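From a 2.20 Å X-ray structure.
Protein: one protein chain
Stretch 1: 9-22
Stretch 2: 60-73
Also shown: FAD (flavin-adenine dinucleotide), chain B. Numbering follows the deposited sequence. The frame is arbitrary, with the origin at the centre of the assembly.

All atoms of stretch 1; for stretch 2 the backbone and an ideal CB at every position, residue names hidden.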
# COMPACT_ATOMS: atom_id res chain seq x y z
N ALA A 9 -11.55 -7.02 -5.85
CA ALA A 9 -10.84 -8.30 -5.76
C ALA A 9 -9.32 -8.16 -5.72
O ALA A 9 -8.61 -8.82 -6.47
CB ALA A 9 -11.25 -9.20 -6.91
N GLY A 10 -8.84 -7.28 -4.84
CA GLY A 10 -7.41 -7.09 -4.67
C GLY A 10 -7.03 -7.90 -3.44
O GLY A 10 -7.69 -8.89 -3.14
N HIS A 11 -5.99 -7.49 -2.72
CA HIS A 11 -5.60 -8.24 -1.53
C HIS A 11 -6.73 -8.50 -0.55
O HIS A 11 -7.04 -9.65 -0.26
CB HIS A 11 -4.43 -7.56 -0.81
CG HIS A 11 -3.11 -7.79 -1.47
ND1 HIS A 11 -2.64 -7.01 -2.51
CD2 HIS A 11 -2.17 -8.75 -1.27
CE1 HIS A 11 -1.48 -7.48 -2.92
NE2 HIS A 11 -1.17 -8.54 -2.19
N ALA A 12 -7.36 -7.45 -0.04
CA ALA A 12 -8.46 -7.61 0.92
C ALA A 12 -9.67 -8.39 0.37
O ALA A 12 -10.21 -9.26 1.05
CB ALA A 12 -8.90 -6.24 1.43
N GLY A 13 -10.09 -8.05 -0.85
CA GLY A 13 -11.24 -8.72 -1.44
C GLY A 13 -11.02 -10.21 -1.58
O GLY A 13 -11.88 -11.02 -1.21
N PHE A 14 -9.87 -10.58 -2.12
CA PHE A 14 -9.52 -11.98 -2.32
C PHE A 14 -9.40 -12.72 -0.98
O PHE A 14 -9.91 -13.83 -0.82
CB PHE A 14 -8.21 -12.09 -3.08
CG PHE A 14 -7.63 -13.47 -3.10
CD1 PHE A 14 -8.19 -14.46 -3.89
CD2 PHE A 14 -6.53 -13.78 -2.31
CE1 PHE A 14 -7.66 -15.76 -3.89
CE2 PHE A 14 -5.99 -15.07 -2.30
CZ PHE A 14 -6.56 -16.06 -3.09
N GLN A 15 -8.72 -12.09 -0.02
CA GLN A 15 -8.52 -12.70 1.29
C GLN A 15 -9.80 -12.95 2.08
O GLN A 15 -9.94 -14.00 2.71
CB GLN A 15 -7.57 -11.85 2.13
CG GLN A 15 -7.14 -12.52 3.43
CD GLN A 15 -6.41 -13.83 3.19
OE1 GLN A 15 -6.81 -14.89 3.71
NE2 GLN A 15 -5.34 -13.78 2.40
N VAL A 16 -10.73 -12.01 2.06
CA VAL A 16 -11.97 -12.21 2.80
C VAL A 16 -12.76 -13.37 2.16
O VAL A 16 -13.39 -14.16 2.86
CB VAL A 16 -12.84 -10.94 2.82
CG1 VAL A 16 -13.35 -10.62 1.44
CG2 VAL A 16 -14.00 -11.13 3.78
N ALA A 17 -12.71 -13.47 0.84
CA ALA A 17 -13.41 -14.54 0.15
C ALA A 17 -12.83 -15.87 0.63
O ALA A 17 -13.56 -16.76 1.08
CB ALA A 17 -13.22 -14.41 -1.36
N VAL A 18 -11.52 -15.99 0.53
CA VAL A 18 -10.82 -17.20 0.94
C VAL A 18 -11.02 -17.52 2.42
O VAL A 18 -11.40 -18.64 2.76
CB VAL A 18 -9.32 -17.08 0.63
CG1 VAL A 18 -8.55 -18.20 1.32
CG2 VAL A 18 -9.11 -17.14 -0.87
N SER A 19 -10.78 -16.55 3.29
CA SER A 19 -10.93 -16.76 4.73
C SER A 19 -12.36 -17.12 5.09
O SER A 19 -12.60 -17.82 6.08
CB SER A 19 -10.50 -15.52 5.50
OG SER A 19 -9.11 -15.30 5.38
N LEU A 20 -13.30 -16.63 4.29
CA LEU A 20 -14.70 -16.90 4.54
C LEU A 20 -14.93 -18.40 4.33
O LEU A 20 -15.57 -19.06 5.16
CB LEU A 20 -15.55 -16.08 3.56
CG LEU A 20 -16.88 -15.46 3.99
CD1 LEU A 20 -16.87 -15.04 5.45
CD2 LEU A 20 -17.15 -14.26 3.07
N ARG A 21 -14.39 -18.94 3.24
CA ARG A 21 -14.53 -20.36 2.94
C ARG A 21 -13.80 -21.23 3.96
O ARG A 21 -14.34 -22.22 4.44
CB ARG A 21 -14.02 -20.68 1.53
CG ARG A 21 -15.00 -20.33 0.41
CD ARG A 21 -16.40 -20.90 0.68
NE ARG A 21 -17.28 -20.77 -0.48
CZ ARG A 21 -18.56 -20.44 -0.40
NH1 ARG A 21 -19.12 -20.21 0.78
NH2 ARG A 21 -19.29 -20.34 -1.51
N GLN A 22 -12.56 -20.86 4.27
CA GLN A 22 -11.79 -21.64 5.24
C GLN A 22 -12.60 -21.80 6.51
O GLN A 22 -12.58 -22.86 7.13
CB GLN A 22 -10.47 -20.95 5.56
CG GLN A 22 -9.44 -21.03 4.44
CD GLN A 22 -8.14 -20.35 4.80
OE1 GLN A 22 -7.51 -20.68 5.80
NE2 GLN A 22 -7.73 -19.39 3.98
N UNK A 60 -0.78 -13.53 -10.17
CA UNK A 60 -2.07 -14.03 -9.69
C UNK A 60 -1.95 -14.65 -8.29
O UNK A 60 -0.97 -15.32 -7.98
CB UNK A 60 -2.63 -15.06 -10.67
N UNK A 61 -2.96 -14.42 -7.45
CA UNK A 61 -2.96 -15.00 -6.10
C UNK A 61 -3.04 -16.51 -6.25
O UNK A 61 -2.15 -17.24 -5.81
CB UNK A 61 -4.12 -14.47 -5.25
N UNK A 62 -4.13 -16.97 -6.86
CA UNK A 62 -4.36 -18.39 -7.11
C UNK A 62 -4.79 -18.51 -8.57
O UNK A 62 -5.21 -17.53 -9.19
CB UNK A 62 -5.41 -18.98 -6.16
N UNK A 63 -4.68 -19.72 -9.15
CA UNK A 63 -5.09 -19.88 -10.55
C UNK A 63 -6.61 -19.89 -10.69
O UNK A 63 -7.34 -20.06 -9.71
CB UNK A 63 -4.51 -21.17 -11.13
N UNK A 64 -7.08 -19.71 -11.92
CA UNK A 64 -8.50 -19.68 -12.21
C UNK A 64 -9.32 -20.82 -11.59
O UNK A 64 -10.40 -20.59 -11.02
CB UNK A 64 -8.69 -19.70 -13.73
N UNK A 65 -8.81 -22.04 -11.69
CA UNK A 65 -9.49 -23.21 -11.14
C UNK A 65 -9.78 -23.12 -9.64
O UNK A 65 -10.69 -23.76 -9.12
CB UNK A 65 -8.65 -24.46 -11.41
N UNK A 66 -8.99 -22.31 -8.93
CA UNK A 66 -9.15 -22.14 -7.49
C UNK A 66 -10.53 -21.63 -7.09
O UNK A 66 -11.17 -22.18 -6.20
CB UNK A 66 -8.08 -21.18 -6.97
N UNK A 67 -10.98 -20.57 -7.75
CA UNK A 67 -12.27 -19.97 -7.43
C UNK A 67 -13.45 -20.91 -7.64
O UNK A 67 -14.47 -20.80 -6.95
CB UNK A 67 -12.47 -18.71 -8.28
N UNK A 68 -13.31 -21.83 -8.58
CA UNK A 68 -14.36 -22.79 -8.88
C UNK A 68 -14.40 -23.84 -7.77
O UNK A 68 -15.46 -24.13 -7.21
CB UNK A 68 -14.13 -23.44 -10.25
N UNK A 69 -13.23 -24.39 -7.44
CA UNK A 69 -13.12 -25.40 -6.39
C UNK A 69 -13.55 -24.84 -5.03
O UNK A 69 -13.97 -25.59 -4.15
CB UNK A 69 -11.69 -25.93 -6.31
N UNK A 70 -13.45 -23.53 -4.87
CA UNK A 70 -13.79 -22.88 -3.62
C UNK A 70 -15.21 -22.32 -3.56
O UNK A 70 -15.63 -21.79 -2.53
CB UNK A 70 -12.79 -21.75 -3.36
N UNK A 71 -15.94 -22.44 -4.67
CA UNK A 71 -17.31 -21.94 -4.73
C UNK A 71 -17.33 -20.42 -4.57
O UNK A 71 -18.29 -19.86 -4.04
CB UNK A 71 -18.17 -22.60 -3.65
N UNK A 72 -16.26 -19.77 -5.00
CA UNK A 72 -16.17 -18.31 -4.94
C UNK A 72 -16.47 -17.80 -6.33
O UNK A 72 -15.66 -17.94 -7.25
CB UNK A 72 -14.80 -17.83 -4.45
N UNK A 73 -17.64 -17.20 -6.49
CA UNK A 73 -18.08 -16.68 -7.78
C UNK A 73 -17.29 -15.44 -8.19
O UNK A 73 -17.49 -14.35 -7.63
CB UNK A 73 -19.57 -16.35 -7.73
PA FAD B . -6.27 -3.24 -3.73
O1A FAD B . -5.92 -1.95 -4.37
O2A FAD B . -5.42 -4.30 -3.77
O5B FAD B . -7.44 -3.68 -4.63
C5B FAD B . -8.64 -2.88 -4.88
C4B FAD B . -9.33 -3.60 -6.06
O4B FAD B . -10.74 -3.15 -6.07
C3B FAD B . -8.78 -3.27 -7.46
O3B FAD B . -8.54 -4.35 -8.30
C2B FAD B . -9.76 -2.24 -7.94
O2B FAD B . -9.74 -2.06 -9.32
C1B FAD B . -11.05 -2.83 -7.46
N9A FAD B . -12.21 -1.94 -7.35
C8A FAD B . -12.20 -0.63 -6.96
N7A FAD B . -13.41 -0.08 -6.97
C5A FAD B . -14.25 -1.08 -7.38
C6A FAD B . -15.71 -1.11 -7.60
N6A FAD B . -16.51 -0.08 -7.41
N1A FAD B . -16.21 -2.32 -8.03
C2A FAD B . -15.41 -3.42 -8.23
N3A FAD B . -14.07 -3.48 -8.06
C4A FAD B . -13.53 -2.27 -7.63
N1 FAD B . 2.14 -3.14 0.80
C2 FAD B . 3.02 -3.79 1.55
O2 FAD B . 2.77 -4.10 2.68
N3 FAD B . 4.32 -4.16 1.06
C4 FAD B . 4.71 -3.86 -0.23
O4 FAD B . 5.82 -4.20 -0.62
C4X FAD B . 3.75 -3.16 -1.07
N5 FAD B . 4.07 -2.85 -2.35
C5X FAD B . 3.14 -2.18 -3.12
C6 FAD B . 3.49 -1.88 -4.47
C7 FAD B . 2.62 -1.23 -5.32
C7M FAD B . 3.05 -0.93 -6.74
C8 FAD B . 1.29 -0.83 -4.83
C8M FAD B . 0.29 -0.12 -5.71
C9 FAD B . 0.93 -1.12 -3.50
C9A FAD B . 1.84 -1.80 -2.65
N10 FAD B . 1.53 -2.14 -1.26
C10 FAD B . 2.44 -2.80 -0.49
C1' FAD B . 0.19 -1.76 -0.75
C2' FAD B . -0.83 -2.92 -0.97
O2' FAD B . -0.83 -3.26 -2.34
C3' FAD B . -2.19 -2.44 -0.52
O3' FAD B . -2.15 -2.13 0.87
C4' FAD B . -3.23 -3.51 -0.77
O4' FAD B . -3.29 -3.85 -2.18
C5' FAD B . -4.58 -3.00 -0.32
O5' FAD B . -5.64 -4.13 -0.63
P FAD B . -7.03 -3.73 -1.04
O1P FAD B . -7.71 -5.12 -1.22
O2P FAD B . -7.67 -2.87 -0.16
O3P FAD B . -7.00 -3.04 -2.33

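At position 60 the CA-to-CB bond is out of reach of the helix, and nothing visible limits the choice; the residue is M60, which makes no contact here.

Position 61 is the first to face stretch 1. Its CB points toward the helix and lies 3.5 Å from F14 CE2, and the H11 imidazole lies farther off, in another direction. A flat, apolar side chain would use both rings best, although leucine or methionine could also cover F14. The residue is F61. Its ring forms an offset stack with F14, the planes at 0° and the centroids 4.5 Å apart, and its CB sits over the F14 face, 3.7 Å from the centroid. The ring turns its edge to the face of H11, the planes at 87°; F61 CZ approaches H11 CD2 to 3.4 Å. That histidine also hydrogen-bonds to the FAD through ND1.

Position 62 also points toward stretch 1, its ideal CB 4.4 Å from F14 CZ, at the end of that ring. Extended backbone angles and the ring's outer edge would suit a long or branched chain with an apolar stem. It is R62: its CG lies 3.4 Å from F14 CZ, near the plane of the ring, while F14 CZ lies over one face of the guanidinium.

Positions 63, 64 and 65 are out of reach. A phi of -75° at 63 is compatible with proline, and P63 is found; many residues, polar ones included, would suit the next two, which are E64 and K65.

At 66 the CB points toward stretch 1 but has nothing of it within 5.5 Å, so only a long side chain could reach F14 and V18; phenylalanine or methionine would serve. F66 brings CE2 to 3.6 Å from V18 CG2 and 3.8 Å from F14 CE1.

The CB at 67 points sideways, again with no near neighbour. A large apolar group could still reach F14, and F67 does: its CE2 is 3.9 Å from F14 CD1.

Positions 68 and 69 are out of reach, and polar residues are easily accommodated: Q68 and D69, the latter in a salt bridge with K65.

At 70 and 71 the backbone does the work. R21 NE donates to the carbonyl O of 70 and R21 NH2 to that of 71, each at 2.8 Å, and both acceptors lie near the guanidinium plane. Many side chains would fit at 70; Q70 runs beside R21. At 71 phi is 64° in a Schellman motif, which favours glycine or asparagine; the deposited A71 places its CB 3.3 Å from R21 NH2.

At 72 CB points sideways, 4.9 Å from A17 CB, leaving room for a medium apolar chain such as leucine, isoleucine or methionine. I72 extends CD1 to 3.6 Å from A17 CB, and its CG1 is 4.1 Å from R21 CG.

Position 73 points sideways without contact, so many residues would suit; E73 hydrogen-bonds elsewhere in the structure.

Stretch 2 (60-73) MFRPEKFFQDQAIE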
# COMPACT_ATOMS: atom_id res chain seq x y z
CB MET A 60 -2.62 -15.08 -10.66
CG MET A 60 -1.65 -16.24 -10.91
SD MET A 60 -2.40 -17.71 -11.68
CE MET A 60 -2.49 -17.24 -13.37
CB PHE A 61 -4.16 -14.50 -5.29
CG PHE A 61 -4.00 -13.11 -4.74
CD1 PHE A 61 -4.87 -12.10 -5.12
CD2 PHE A 61 -2.99 -12.82 -3.83
CE1 PHE A 61 -4.74 -10.81 -4.58
CE2 PHE A 61 -2.85 -11.54 -3.29
CZ PHE A 61 -3.73 -10.54 -3.67
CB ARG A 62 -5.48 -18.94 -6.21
CG ARG A 62 -5.25 -18.75 -4.72
CD ARG A 62 -3.99 -19.44 -4.24
NE ARG A 62 -3.46 -18.79 -3.04
CZ ARG A 62 -4.00 -18.87 -1.83
NH1 ARG A 62 -5.09 -19.60 -1.64
NH2 ARG A 62 -3.47 -18.20 -0.82
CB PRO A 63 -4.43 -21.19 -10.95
CG PRO A 63 -4.43 -21.97 -9.67
CD PRO A 63 -4.01 -20.93 -8.65
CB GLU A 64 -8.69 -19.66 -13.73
CG GLU A 64 -10.14 -19.59 -14.18
CD GLU A 64 -10.27 -18.97 -15.56
OE1 GLU A 64 -9.43 -19.28 -16.44
OE2 GLU A 64 -11.21 -18.17 -15.76
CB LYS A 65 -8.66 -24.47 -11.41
CG LYS A 65 -9.27 -25.74 -10.83
CD LYS A 65 -8.43 -26.96 -11.16
CE LYS A 65 -9.09 -28.22 -10.61
NZ LYS A 65 -10.47 -28.38 -11.14
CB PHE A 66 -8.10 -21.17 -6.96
CG PHE A 66 -8.27 -20.84 -5.50
CD1 PHE A 66 -7.88 -21.74 -4.51
CD2 PHE A 66 -8.84 -19.63 -5.11
CE1 PHE A 66 -8.05 -21.45 -3.16
CE2 PHE A 66 -9.01 -19.33 -3.76
CZ PHE A 66 -8.62 -20.24 -2.78
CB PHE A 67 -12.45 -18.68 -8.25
CG PHE A 67 -11.36 -17.68 -8.03
CD1 PHE A 67 -10.15 -17.78 -8.71
CD2 PHE A 67 -11.51 -16.68 -7.07
CE1 PHE A 67 -9.11 -16.90 -8.45
CE2 PHE A 67 -10.46 -15.79 -6.80
CZ PHE A 67 -9.26 -15.90 -7.49
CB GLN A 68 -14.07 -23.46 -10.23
CG GLN A 68 -13.67 -22.46 -11.32
CD GLN A 68 -13.42 -23.10 -12.67
OE1 GLN A 68 -12.73 -24.12 -12.77
NE2 GLN A 68 -13.98 -22.50 -13.72
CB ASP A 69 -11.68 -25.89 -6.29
CG ASP A 69 -11.15 -26.45 -7.59
OD1 ASP A 69 -9.96 -26.82 -7.64
OD2 ASP A 69 -11.93 -26.53 -8.56
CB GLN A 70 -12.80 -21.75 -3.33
CG GLN A 70 -11.36 -22.20 -3.16
CD GLN A 70 -11.19 -23.21 -2.04
OE1 GLN A 70 -11.86 -23.11 -1.01
NE2 GLN A 70 -10.29 -24.16 -2.22
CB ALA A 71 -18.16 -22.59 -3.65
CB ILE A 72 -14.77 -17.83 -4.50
CG1 ILE A 72 -14.50 -18.26 -3.06
CG2 ILE A 72 -14.68 -16.31 -4.62
CD1 ILE A 72 -13.15 -17.83 -2.52
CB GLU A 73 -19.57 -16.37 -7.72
CG GLU A 73 -20.28 -16.45 -9.05
CD GLU A 73 -21.74 -16.08 -8.94
OE1 GLU A 73 -22.43 -16.64 -8.06
OE2 GLU A 73 -22.19 -15.23 -9.74
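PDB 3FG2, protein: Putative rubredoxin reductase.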